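Local coordinates for superantigen-like protein SSL8 (Staphylococcus aureus, PDB 3R2T) that is of unknown function but belongs to the staphylococcal and streptococcal toxin family as a superantigen-like protein, probably secreted, at residues Y197-G202 with I221-K226; T75-Q80 with L90-Q95; F173-E178 with K183-K188; Q97-F102 with V120-E125. One frame throughout, in Å; residues are numbered along the deposited sequence.

Contact 1 (Y197-G202 with I221-K226); sequences YKLYEG and IDLSDK. With SO4 (sulfate ion), chain C.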
# COMPACT_ATOMS: atom_id res chain seq x y z
N TYR A 197 -12.03 28.41 -2.33
CA TYR A 197 -12.72 28.39 -3.62
C TYR A 197 -13.72 27.23 -3.76
O TYR A 197 -14.21 26.95 -4.84
CB TYR A 197 -11.69 28.36 -4.75
CG TYR A 197 -10.85 29.61 -4.78
CD1 TYR A 197 -11.26 30.72 -5.48
CD2 TYR A 197 -9.67 29.69 -4.05
CE1 TYR A 197 -10.51 31.88 -5.49
CE2 TYR A 197 -8.91 30.85 -4.04
CZ TYR A 197 -9.33 31.94 -4.77
OH TYR A 197 -8.60 33.10 -4.79
N LYS A 198 -14.03 26.58 -2.64
CA LYS A 198 -14.96 25.45 -2.62
C LYS A 198 -14.64 24.35 -3.65
O LYS A 198 -15.53 23.80 -4.29
CB LYS A 198 -16.40 25.96 -2.74
CG LYS A 198 -16.74 27.00 -1.64
CD LYS A 198 -18.21 27.45 -1.59
CE LYS A 198 -19.15 26.33 -1.14
NZ LYS A 198 -20.55 26.83 -0.94
N LEU A 199 -13.35 24.05 -3.80
CA LEU A 199 -12.95 22.99 -4.70
C LEU A 199 -13.52 21.69 -4.15
O LEU A 199 -13.51 21.46 -2.93
CB LEU A 199 -11.42 22.89 -4.78
CG LEU A 199 -10.89 21.77 -5.69
CD1 LEU A 199 -11.31 22.00 -7.15
CD2 LEU A 199 -9.36 21.61 -5.57
N TYR A 200 -14.02 20.86 -5.06
CA TYR A 200 -14.62 19.56 -4.74
C TYR A 200 -15.89 19.68 -3.89
O TYR A 200 -16.25 18.72 -3.22
CB TYR A 200 -13.62 18.59 -4.06
CG TYR A 200 -12.30 18.43 -4.77
CD1 TYR A 200 -12.24 18.04 -6.10
CD2 TYR A 200 -11.11 18.60 -4.08
CE1 TYR A 200 -11.03 17.88 -6.75
CE2 TYR A 200 -9.87 18.43 -4.73
CZ TYR A 200 -9.85 18.07 -6.06
OH TYR A 200 -8.64 17.90 -6.72
N GLU A 201 -16.55 20.83 -3.91
CA GLU A 201 -17.80 21.02 -3.14
C GLU A 201 -18.94 21.47 -4.04
O GLU A 201 -19.78 22.27 -3.63
CB GLU A 201 -17.62 22.04 -2.01
CG GLU A 201 -16.63 21.62 -0.92
CD GLU A 201 -16.57 22.60 0.25
OE1 GLU A 201 -17.28 23.64 0.21
OE2 GLU A 201 -15.83 22.33 1.22
N GLY A 202 -18.97 20.95 -5.27
CA GLY A 202 -20.01 21.29 -6.25
C GLY A 202 -19.89 22.67 -6.90
O GLY A 202 -20.84 23.15 -7.50
N ILE A 221 -0.38 19.77 -12.81
CA ILE A 221 -1.15 18.78 -12.08
C ILE A 221 -2.64 18.92 -12.39
O ILE A 221 -3.19 20.00 -12.31
CB ILE A 221 -0.97 18.96 -10.55
CG1 ILE A 221 0.52 18.87 -10.16
CG2 ILE A 221 -1.79 17.86 -9.77
CD1 ILE A 221 0.82 19.42 -8.75
N ASP A 222 -3.29 17.81 -12.71
CA ASP A 222 -4.70 17.80 -13.02
C ASP A 222 -5.48 17.67 -11.71
O ASP A 222 -5.23 16.76 -10.91
CB ASP A 222 -4.96 16.63 -13.94
CG ASP A 222 -6.38 16.56 -14.45
OD1 ASP A 222 -7.29 17.30 -14.01
OD2 ASP A 222 -6.58 15.72 -15.33
N LEU A 223 -6.41 18.57 -11.48
CA LEU A 223 -7.23 18.55 -10.27
C LEU A 223 -8.35 17.50 -10.27
O LEU A 223 -9.01 17.32 -9.24
CB LEU A 223 -7.87 19.92 -10.04
CG LEU A 223 -6.95 21.09 -9.73
CD1 LEU A 223 -7.75 22.38 -9.64
CD2 LEU A 223 -6.15 20.84 -8.42
N SER A 224 -8.57 16.81 -11.40
CA SER A 224 -9.63 15.77 -11.50
C SER A 224 -9.34 14.50 -10.72
O SER A 224 -10.26 13.73 -10.45
CB SER A 224 -9.84 15.36 -12.96
OG SER A 224 -10.25 16.48 -13.72
N ASP A 225 -8.07 14.26 -10.41
CA ASP A 225 -7.68 13.06 -9.65
C ASP A 225 -6.50 13.37 -8.71
O ASP A 225 -5.88 14.42 -8.83
CB ASP A 225 -7.37 11.89 -10.60
CG ASP A 225 -6.15 12.15 -11.51
OD1 ASP A 225 -5.48 13.20 -11.34
OD2 ASP A 225 -5.88 11.29 -12.39
N LYS A 226 -6.22 12.47 -7.78
CA LYS A 226 -5.14 12.66 -6.81
C LYS A 226 -3.80 12.72 -7.54
O LYS A 226 -3.64 12.17 -8.58
CB LYS A 226 -5.15 11.50 -5.79
CG LYS A 226 -4.13 11.65 -4.63
CD LYS A 226 -4.06 10.42 -3.69
CE LYS A 226 -5.38 10.15 -2.96
NZ LYS A 226 -5.29 8.92 -2.05
S SO4 C . -6.24 6.87 -5.19
O1 SO4 C . -7.22 5.85 -5.52
O2 SO4 C . -5.17 6.88 -6.19
O3 SO4 C . -6.89 8.17 -5.24
O4 SO4 C . -5.66 6.64 -3.85
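One very short bond carries this contact: the phenol of Tyr200 gives its proton to the backbone carbonyl of Leu223, with OH to O at 2.6 Å. The oxygen sits at the edge of the ring, near its plane, and the hydroxyl lies in the carbonyl plane on a lone pair, with a C=O...O angle of 134°. The hydroxyl is also hydrogen-bonded to NH2 of Arg190. Tyr200 has positive phi within a type II turn from Lys198 to Glu201, which follows the end of helix 182-197. Its neighbour Leu199 lays CG over the centre of one ring face, 3.5 Å above the plane, while CD2 of the same leucine meets Leu223 CD2 at 4.4 Å. In the beta-grasp domain this joins the loop after the helix to the end of strand 218-222, an outer strand of the five-stranded sheet. There the chain leaves the strand through a type I turn from Asp222 to Asp225, braced by an Asx turn in which Ser224 N donates to Asp222 OD1 at 2.9 Å. Beyond it, Lys226 NZ reaches O4 of a sulfate, probably from the crystallisation liquor, at 2.9 Å.

Contact 2 (T75-Q80 with L90-Q95); sequences TNVSGQ and LLFNQQ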
# COMPACT_ATOMS: atom_id res chain seq x y z
N THR A 75 10.77 17.22 10.43
CA THR A 75 12.02 17.87 10.06
C THR A 75 13.26 17.24 10.69
O THR A 75 13.20 16.71 11.79
CB THR A 75 11.97 19.37 10.45
OG1 THR A 75 10.77 19.96 9.92
CG2 THR A 75 13.18 20.12 9.90
N ASN A 76 14.38 17.34 9.96
CA ASN A 76 15.68 16.83 10.38
C ASN A 76 15.57 15.41 10.91
O ASN A 76 16.04 15.11 12.01
CB ASN A 76 16.32 17.76 11.42
CG ASN A 76 17.80 17.42 11.69
OD1 ASN A 76 18.48 16.81 10.86
ND2 ASN A 76 18.29 17.81 12.85
N VAL A 77 14.95 14.55 10.10
CA VAL A 77 14.76 13.15 10.43
C VAL A 77 15.90 12.31 9.86
O VAL A 77 16.48 12.64 8.82
CB VAL A 77 13.43 12.58 9.84
CG1 VAL A 77 12.24 13.23 10.49
CG2 VAL A 77 13.39 12.76 8.34
N SER A 78 16.18 11.22 10.56
CA SER A 78 17.23 10.28 10.17
C SER A 78 16.55 8.97 9.83
O SER A 78 15.65 8.52 10.55
CB SER A 78 18.21 10.03 11.33
OG SER A 78 18.79 11.24 11.82
N GLY A 79 16.98 8.34 8.75
CA GLY A 79 16.38 7.07 8.37
C GLY A 79 17.18 6.24 7.39
O GLY A 79 18.17 6.69 6.80
N GLN A 80 16.71 5.00 7.24
CA GLN A 80 17.30 4.02 6.35
C GLN A 80 16.15 3.20 5.79
O GLN A 80 15.24 2.81 6.53
CB GLN A 80 18.29 3.12 7.11
CG GLN A 80 18.91 2.00 6.27
CD GLN A 80 19.95 1.19 7.04
OE1 GLN A 80 20.38 1.59 8.12
NE2 GLN A 80 20.35 0.06 6.47
N LEU A 90 10.48 3.82 4.82
CA LEU A 90 11.22 4.48 5.88
C LEU A 90 10.27 4.61 7.06
O LEU A 90 9.15 5.09 6.91
CB LEU A 90 11.63 5.89 5.49
CG LEU A 90 12.64 6.12 4.38
CD1 LEU A 90 12.69 7.61 4.05
CD2 LEU A 90 14.00 5.62 4.80
N LEU A 91 10.72 4.17 8.23
CA LEU A 91 9.94 4.28 9.45
C LEU A 91 10.60 5.28 10.39
O LEU A 91 11.81 5.45 10.37
CB LEU A 91 9.83 2.94 10.17
CG LEU A 91 8.96 1.81 9.61
CD1 LEU A 91 9.32 1.46 8.18
CD2 LEU A 91 9.07 0.57 10.51
N PHE A 92 9.79 5.96 11.19
CA PHE A 92 10.32 6.85 12.22
C PHE A 92 9.20 7.32 13.11
O PHE A 92 8.02 7.12 12.80
CB PHE A 92 11.15 8.01 11.65
CG PHE A 92 10.44 8.81 10.63
CD1 PHE A 92 9.65 9.88 11.00
CD2 PHE A 92 10.59 8.51 9.28
CE1 PHE A 92 9.01 10.63 10.04
CE2 PHE A 92 9.95 9.24 8.33
CZ PHE A 92 9.15 10.31 8.71
N ASN A 93 9.60 7.91 14.24
CA ASN A 93 8.68 8.39 15.26
C ASN A 93 8.95 9.82 15.71
O ASN A 93 9.34 10.04 16.86
CB ASN A 93 8.77 7.49 16.50
CG ASN A 93 8.33 6.06 16.24
OD1 ASN A 93 7.76 5.75 15.20
ND2 ASN A 93 8.58 5.19 17.21
N GLN A 94 8.76 10.80 14.83
CA GLN A 94 8.92 12.19 15.24
C GLN A 94 7.61 12.63 15.91
O GLN A 94 6.54 12.15 15.54
CB GLN A 94 9.32 13.11 14.07
CG GLN A 94 9.50 14.58 14.50
CD GLN A 94 10.25 15.44 13.48
OE1 GLN A 94 9.80 16.53 13.10
NE2 GLN A 94 11.39 14.94 13.01
N GLN A 95 7.71 13.53 16.89
CA GLN A 95 6.53 13.99 17.63
C GLN A 95 6.01 12.74 18.35
O GLN A 95 6.78 11.79 18.57
CB GLN A 95 5.49 14.61 16.69
CG GLN A 95 6.01 15.86 15.94
CD GLN A 95 5.22 16.21 14.68
OE1 GLN A 95 4.37 15.44 14.21
NE2 GLN A 95 5.53 17.37 14.09
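The side-chain amide of Gln94 grips the backbone of Thr75 with both of its ends. Thr75 N donates to Gln94 OE1 at 2.9 Å, nearly straight at 167°, and Gln94 NE2 returns a bond to Thr75 O at 2.8 Å. Both bonds come in tilted from the carbonyl planes, by 24° at Gln94 OE1 and 30° at Thr75 O. With CG anti to the backbone N and an extended chain beyond it, Gln94 spans the distance from its own loop. Next along, Val77 CG1 lies 3.2 Å from Gln94 NE2 and also sits over one face of the Phe92 ring, 4.2 Å from CE1 and offset toward the rim. Farther down, Leu90 CD2 rests against the backbone of Gln80, 3.4 Å from its C atom. Behind these groups the chain turns a corner at Asn76, where Asn76 and Val77 face Leu118 in a G1 beta bulge, and Leu74 packs on both Phe92 and Gln94. Within the OB-fold domain, Val77 and Leu90 are buried, while the Gln94-Thr75 end is more exposed. The paired amide bonds fix how Gln94 is flipped, since its oxygen must face an N-H and its nitrogen a carbonyl.

Contact 3 (F173-E178 with K183-K188); sequences FFIQKE and KELDFK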
# COMPACT_ATOMS: atom_id res chain seq x y z
N PHE A 173 1.08 33.02 -0.88
CA PHE A 173 1.53 31.64 -0.72
C PHE A 173 2.99 31.73 -0.33
O PHE A 173 3.72 32.57 -0.85
CB PHE A 173 1.37 30.86 -2.02
CG PHE A 173 1.49 29.37 -1.87
CD1 PHE A 173 2.62 28.69 -2.28
CD2 PHE A 173 0.44 28.65 -1.30
CE1 PHE A 173 2.70 27.30 -2.14
CE2 PHE A 173 0.51 27.27 -1.14
CZ PHE A 173 1.62 26.60 -1.55
N PHE A 174 3.42 30.91 0.61
CA PHE A 174 4.81 30.94 1.02
C PHE A 174 5.32 29.52 1.11
O PHE A 174 4.59 28.59 1.47
CB PHE A 174 4.98 31.67 2.36
CG PHE A 174 4.60 30.84 3.55
CD1 PHE A 174 5.58 30.35 4.41
CD2 PHE A 174 3.28 30.52 3.79
CE1 PHE A 174 5.24 29.58 5.51
CE2 PHE A 174 2.93 29.74 4.89
CZ PHE A 174 3.91 29.27 5.75
N ILE A 175 6.59 29.38 0.76
CA ILE A 175 7.27 28.12 0.80
C ILE A 175 8.42 28.30 1.77
O ILE A 175 9.26 29.18 1.61
CB ILE A 175 7.77 27.74 -0.60
CG1 ILE A 175 6.57 27.70 -1.57
CG2 ILE A 175 8.54 26.40 -0.56
CD1 ILE A 175 6.95 27.60 -3.02
N GLN A 176 8.41 27.49 2.82
CA GLN A 176 9.45 27.53 3.85
C GLN A 176 10.76 26.78 3.50
O GLN A 176 11.84 27.16 3.97
CB GLN A 176 8.89 27.05 5.21
CG GLN A 176 7.63 26.08 5.22
CD GLN A 176 7.66 24.86 4.29
OE1 GLN A 176 7.92 24.98 3.07
NE2 GLN A 176 7.33 23.68 4.84
N LYS A 177 10.65 25.77 2.66
CA LYS A 177 11.79 24.95 2.30
C LYS A 177 12.50 25.32 1.00
O LYS A 177 11.85 25.71 0.03
CB LYS A 177 11.32 23.50 2.19
CG LYS A 177 10.73 22.93 3.48
CD LYS A 177 10.14 21.53 3.21
CE LYS A 177 11.14 20.42 3.26
NZ LYS A 177 12.49 20.63 2.70
N GLU A 178 13.82 25.16 0.99
CA GLU A 178 14.67 25.41 -0.19
C GLU A 178 14.37 24.34 -1.24
O GLU A 178 14.32 24.60 -2.46
CB GLU A 178 16.13 25.34 0.20
CG GLU A 178 16.50 26.40 1.23
CD GLU A 178 17.84 26.16 1.92
OE1 GLU A 178 18.19 26.99 2.78
OE2 GLU A 178 18.52 25.14 1.63
N LYS A 183 4.59 16.83 -3.89
CA LYS A 183 3.56 16.31 -3.02
C LYS A 183 3.08 17.40 -2.08
O LYS A 183 1.85 17.64 -1.95
CB LYS A 183 4.12 15.13 -2.22
CG LYS A 183 3.20 14.56 -1.16
CD LYS A 183 3.95 13.59 -0.28
CE LYS A 183 3.02 12.93 0.72
NZ LYS A 183 2.07 12.05 -0.01
N GLU A 184 4.03 18.08 -1.42
CA GLU A 184 3.69 19.15 -0.46
C GLU A 184 2.99 20.34 -1.14
O GLU A 184 1.99 20.83 -0.64
CB GLU A 184 4.92 19.59 0.38
CG GLU A 184 4.67 20.82 1.24
CD GLU A 184 5.76 21.10 2.29
OE1 GLU A 184 6.80 20.38 2.37
OE2 GLU A 184 5.56 22.07 3.06
N LEU A 185 3.52 20.77 -2.28
CA LEU A 185 2.92 21.89 -3.01
C LEU A 185 1.51 21.53 -3.45
O LEU A 185 0.59 22.28 -3.26
CB LEU A 185 3.75 22.25 -4.23
CG LEU A 185 5.14 22.80 -3.94
CD1 LEU A 185 5.85 23.12 -5.24
CD2 LEU A 185 5.06 24.04 -3.08
N ASP A 186 1.37 20.34 -4.04
CA ASP A 186 0.08 19.84 -4.51
C ASP A 186 -0.98 19.82 -3.42
O ASP A 186 -2.11 20.27 -3.63
CB ASP A 186 0.25 18.41 -5.00
CG ASP A 186 -1.10 17.73 -5.35
OD1 ASP A 186 -1.43 16.73 -4.69
OD2 ASP A 186 -1.84 18.21 -6.24
N PHE A 187 -0.62 19.28 -2.25
CA PHE A 187 -1.53 19.14 -1.14
C PHE A 187 -1.92 20.49 -0.54
O PHE A 187 -3.11 20.75 -0.28
CB PHE A 187 -0.93 18.25 -0.04
CG PHE A 187 -1.93 17.87 1.05
CD1 PHE A 187 -2.15 18.71 2.13
CD2 PHE A 187 -2.67 16.70 0.95
CE1 PHE A 187 -3.08 18.38 3.10
CE2 PHE A 187 -3.61 16.36 1.91
CZ PHE A 187 -3.81 17.19 2.99
N LYS A 188 -0.92 21.34 -0.31
CA LYS A 188 -1.18 22.67 0.28
C LYS A 188 -1.97 23.55 -0.66
O LYS A 188 -2.82 24.33 -0.24
CB LYS A 188 0.14 23.37 0.66
CG LYS A 188 0.82 22.89 1.96
CD LYS A 188 2.18 23.59 2.10
CE LYS A 188 2.65 23.65 3.56
NZ LYS A 188 2.69 22.36 4.27
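Glu184 OE2 is held by two groups, one from each segment. Lys188 NZ, one helical turn on, forms a salt bridge to it at 3.1 Å, approaching from above the carboxylate plane, and Gln176 NE2 adds a weak hydrogen bond at 3.0 Å, bent to 129°. The amide and carboxylate planes are steeply turned against each other, 77° apart. Gln176 bends at chi2 (48°), and its OE1 accepts from Lys177 N at 2.9 Å, the donor standing well above the carbonyl plane. The other carboxylate oxygen, Glu184 OE1, has the aliphatic Lys177 CD beside it at 3.6 Å; the lysine's NZ goes instead to Glu179 O, Thr140 and Asp119. Lys188 NZ is likewise shared, with a second salt bridge to Glu73. Beside the polar groups Leu185 CD2 fills the angle between Ile175 CD1, at 4.0 Å, and the edge of the Phe173 ring, where CE1 lies 4.1 Å away. In the beta-grasp domain segment 173-178 passes alongside the start of helix 182-197, with Phe173 and Ile175 also on strand 241-248 and Leu185 on strand 207-213. Glu184 and Lys188 reach across to Phe121 of the OB-fold strand 118-122, so this helix face meets the other domain.

Contact 4 (Q97-F102 with V120-E125); sequences QKFQVF and VFAVPE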
# COMPACT_ATOMS: atom_id res chain seq x y z
N GLN A 97 3.94 10.71 17.09
CA GLN A 97 3.38 9.96 15.97
C GLN A 97 4.42 9.05 15.32
O GLN A 97 5.61 9.35 15.30
CB GLN A 97 2.80 10.90 14.90
CG GLN A 97 1.38 11.38 15.19
CD GLN A 97 0.35 10.24 15.15
OE1 GLN A 97 0.65 9.11 14.69
NE2 GLN A 97 -0.86 10.52 15.62
N LYS A 98 3.93 7.93 14.79
CA LYS A 98 4.75 6.91 14.13
C LYS A 98 4.45 6.97 12.63
O LYS A 98 3.29 7.03 12.24
CB LYS A 98 4.38 5.52 14.65
CG LYS A 98 4.42 5.35 16.17
CD LYS A 98 3.91 3.95 16.57
CE LYS A 98 3.70 3.77 18.08
NZ LYS A 98 4.95 3.90 18.87
N PHE A 99 5.49 6.92 11.80
CA PHE A 99 5.32 7.00 10.35
C PHE A 99 5.99 5.88 9.58
O PHE A 99 6.96 5.28 10.05
CB PHE A 99 5.89 8.31 9.82
CG PHE A 99 5.16 9.52 10.29
CD1 PHE A 99 4.05 9.98 9.61
CD2 PHE A 99 5.58 10.20 11.42
CE1 PHE A 99 3.38 11.10 10.04
CE2 PHE A 99 4.92 11.33 11.84
CZ PHE A 99 3.82 11.78 11.16
N GLN A 100 5.47 5.66 8.38
CA GLN A 100 6.00 4.68 7.44
C GLN A 100 5.81 5.24 6.04
O GLN A 100 4.71 5.24 5.51
CB GLN A 100 5.31 3.33 7.59
CG GLN A 100 5.83 2.28 6.63
CD GLN A 100 5.44 0.88 7.04
OE1 GLN A 100 5.51 0.54 8.23
NE2 GLN A 100 5.06 0.05 6.08
N VAL A 101 6.92 5.70 5.47
CA VAL A 101 6.93 6.34 4.18
C VAL A 101 7.35 5.40 3.09
O VAL A 101 8.49 4.90 3.07
CB VAL A 101 7.92 7.51 4.19
CG1 VAL A 101 7.93 8.21 2.83
CG2 VAL A 101 7.54 8.48 5.32
N PHE A 102 6.43 5.19 2.16
CA PHE A 102 6.67 4.32 1.04
C PHE A 102 7.39 5.09 -0.05
O PHE A 102 6.88 6.11 -0.53
CB PHE A 102 5.35 3.77 0.53
CG PHE A 102 4.71 2.76 1.46
CD1 PHE A 102 4.69 1.42 1.14
CD2 PHE A 102 4.17 3.15 2.68
CE1 PHE A 102 4.10 0.49 1.99
CE2 PHE A 102 3.59 2.23 3.54
CZ PHE A 102 3.55 0.89 3.19
N VAL A 120 10.16 15.57 5.79
CA VAL A 120 9.16 14.69 5.25
C VAL A 120 7.81 15.30 5.38
O VAL A 120 7.42 15.74 6.48
CB VAL A 120 9.15 13.34 6.02
CG1 VAL A 120 8.01 12.45 5.54
CG2 VAL A 120 10.51 12.63 5.92
N PHE A 121 7.09 15.38 4.25
CA PHE A 121 5.74 15.87 4.25
C PHE A 121 4.94 14.59 4.12
O PHE A 121 5.13 13.86 3.17
CB PHE A 121 5.47 16.83 3.10
CG PHE A 121 4.08 17.39 3.12
CD1 PHE A 121 3.75 18.44 3.98
CD2 PHE A 121 3.09 16.87 2.30
CE1 PHE A 121 2.46 18.95 4.01
CE2 PHE A 121 1.80 17.37 2.33
CZ PHE A 121 1.48 18.41 3.20
N ALA A 122 4.07 14.32 5.08
CA ALA A 122 3.30 13.09 5.11
C ALA A 122 1.80 13.32 5.14
O ALA A 122 1.33 14.25 5.79
CB ALA A 122 3.72 12.25 6.33
N VAL A 123 1.09 12.47 4.41
CA VAL A 123 -0.38 12.49 4.33
C VAL A 123 -0.82 11.02 4.46
O VAL A 123 -0.29 10.14 3.79
CB VAL A 123 -0.85 13.08 2.98
CG1 VAL A 123 -2.38 13.08 2.89
CG2 VAL A 123 -0.31 14.47 2.80
N PRO A 124 -1.78 10.75 5.31
CA PRO A 124 -2.11 9.33 5.41
C PRO A 124 -2.89 8.77 4.23
O PRO A 124 -3.86 9.38 3.81
CB PRO A 124 -2.99 9.26 6.68
CG PRO A 124 -3.14 10.68 7.19
CD PRO A 124 -2.70 11.59 6.09
N GLU A 125 -2.42 7.65 3.67
CA GLU A 125 -3.16 6.90 2.66
C GLU A 125 -3.97 5.94 3.56
O GLU A 125 -5.11 5.60 3.25
CB GLU A 125 -2.26 6.16 1.70
CG GLU A 125 -1.33 7.06 0.91
CD GLU A 125 -2.07 8.11 0.10
OE1 GLU A 125 -3.23 7.88 -0.33
OE2 GLU A 125 -1.49 9.18 -0.09
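The Phe99 ring takes the methyl of Ala122 obliquely, with CE1 3.9 Å and CD1 4.0 Å from Ala122 CB, so the CD1-CE1 bond lies against the methyl. Around the same ring, Phe92 meets it with planes at about 30°, and Tyr72 forms an edge-to-face pair with it. Phe99 CG stands beside the backbone N (chi1 -65°), which swings the ring across to strand 118-122. Two residues on, the valines make the second touch: Val101 CG2 meets Val120 CG1 at 4.0 Å, the two side chains lying side by side but pointing opposite ways. The alternation is that of strands, Phe99 and Val101 on one and Val120 and Ala122 on the other turning the same face inward. These two strands of the OB-fold domain do not pair directly; each pairs with strand 133-141, and their side chains meet within the curled sheet. Leu74 of strand 72-79 packs on both Phe99 and Val120, closing in the cluster. All four touching residues are buried, and the two strands meet here through ordinary van der Waals contact of hydrocarbon groups; polar partners such as Arg132, bonded to Phe99 O, and Ser135, bonded to Val123 N, lie elsewhere.

How the contacts relate
From the N terminus, the chain meets contact 2 first, closing a loop of nine residues between 75-80 and 90-95, then contact 4, which closes seventeen between 97-102 and 120-125. Both build the OB-fold domain and share a pair of neighbouring strands, with Leu90 O to Val101 N at 2.7 Å. Contact 3 closes a four-residue link and contact 1 one of eighteen, both in the beta-grasp domain. All four follow in series, none nesting or crossing. Between domains, Phe121 and Val123 of contact 4 pack on the helix of contact 3, and Glu125 forms a salt bridge with Lys226 of contact 1. Contacts 1 and 2 lie farthest apart, centres about 31 Å.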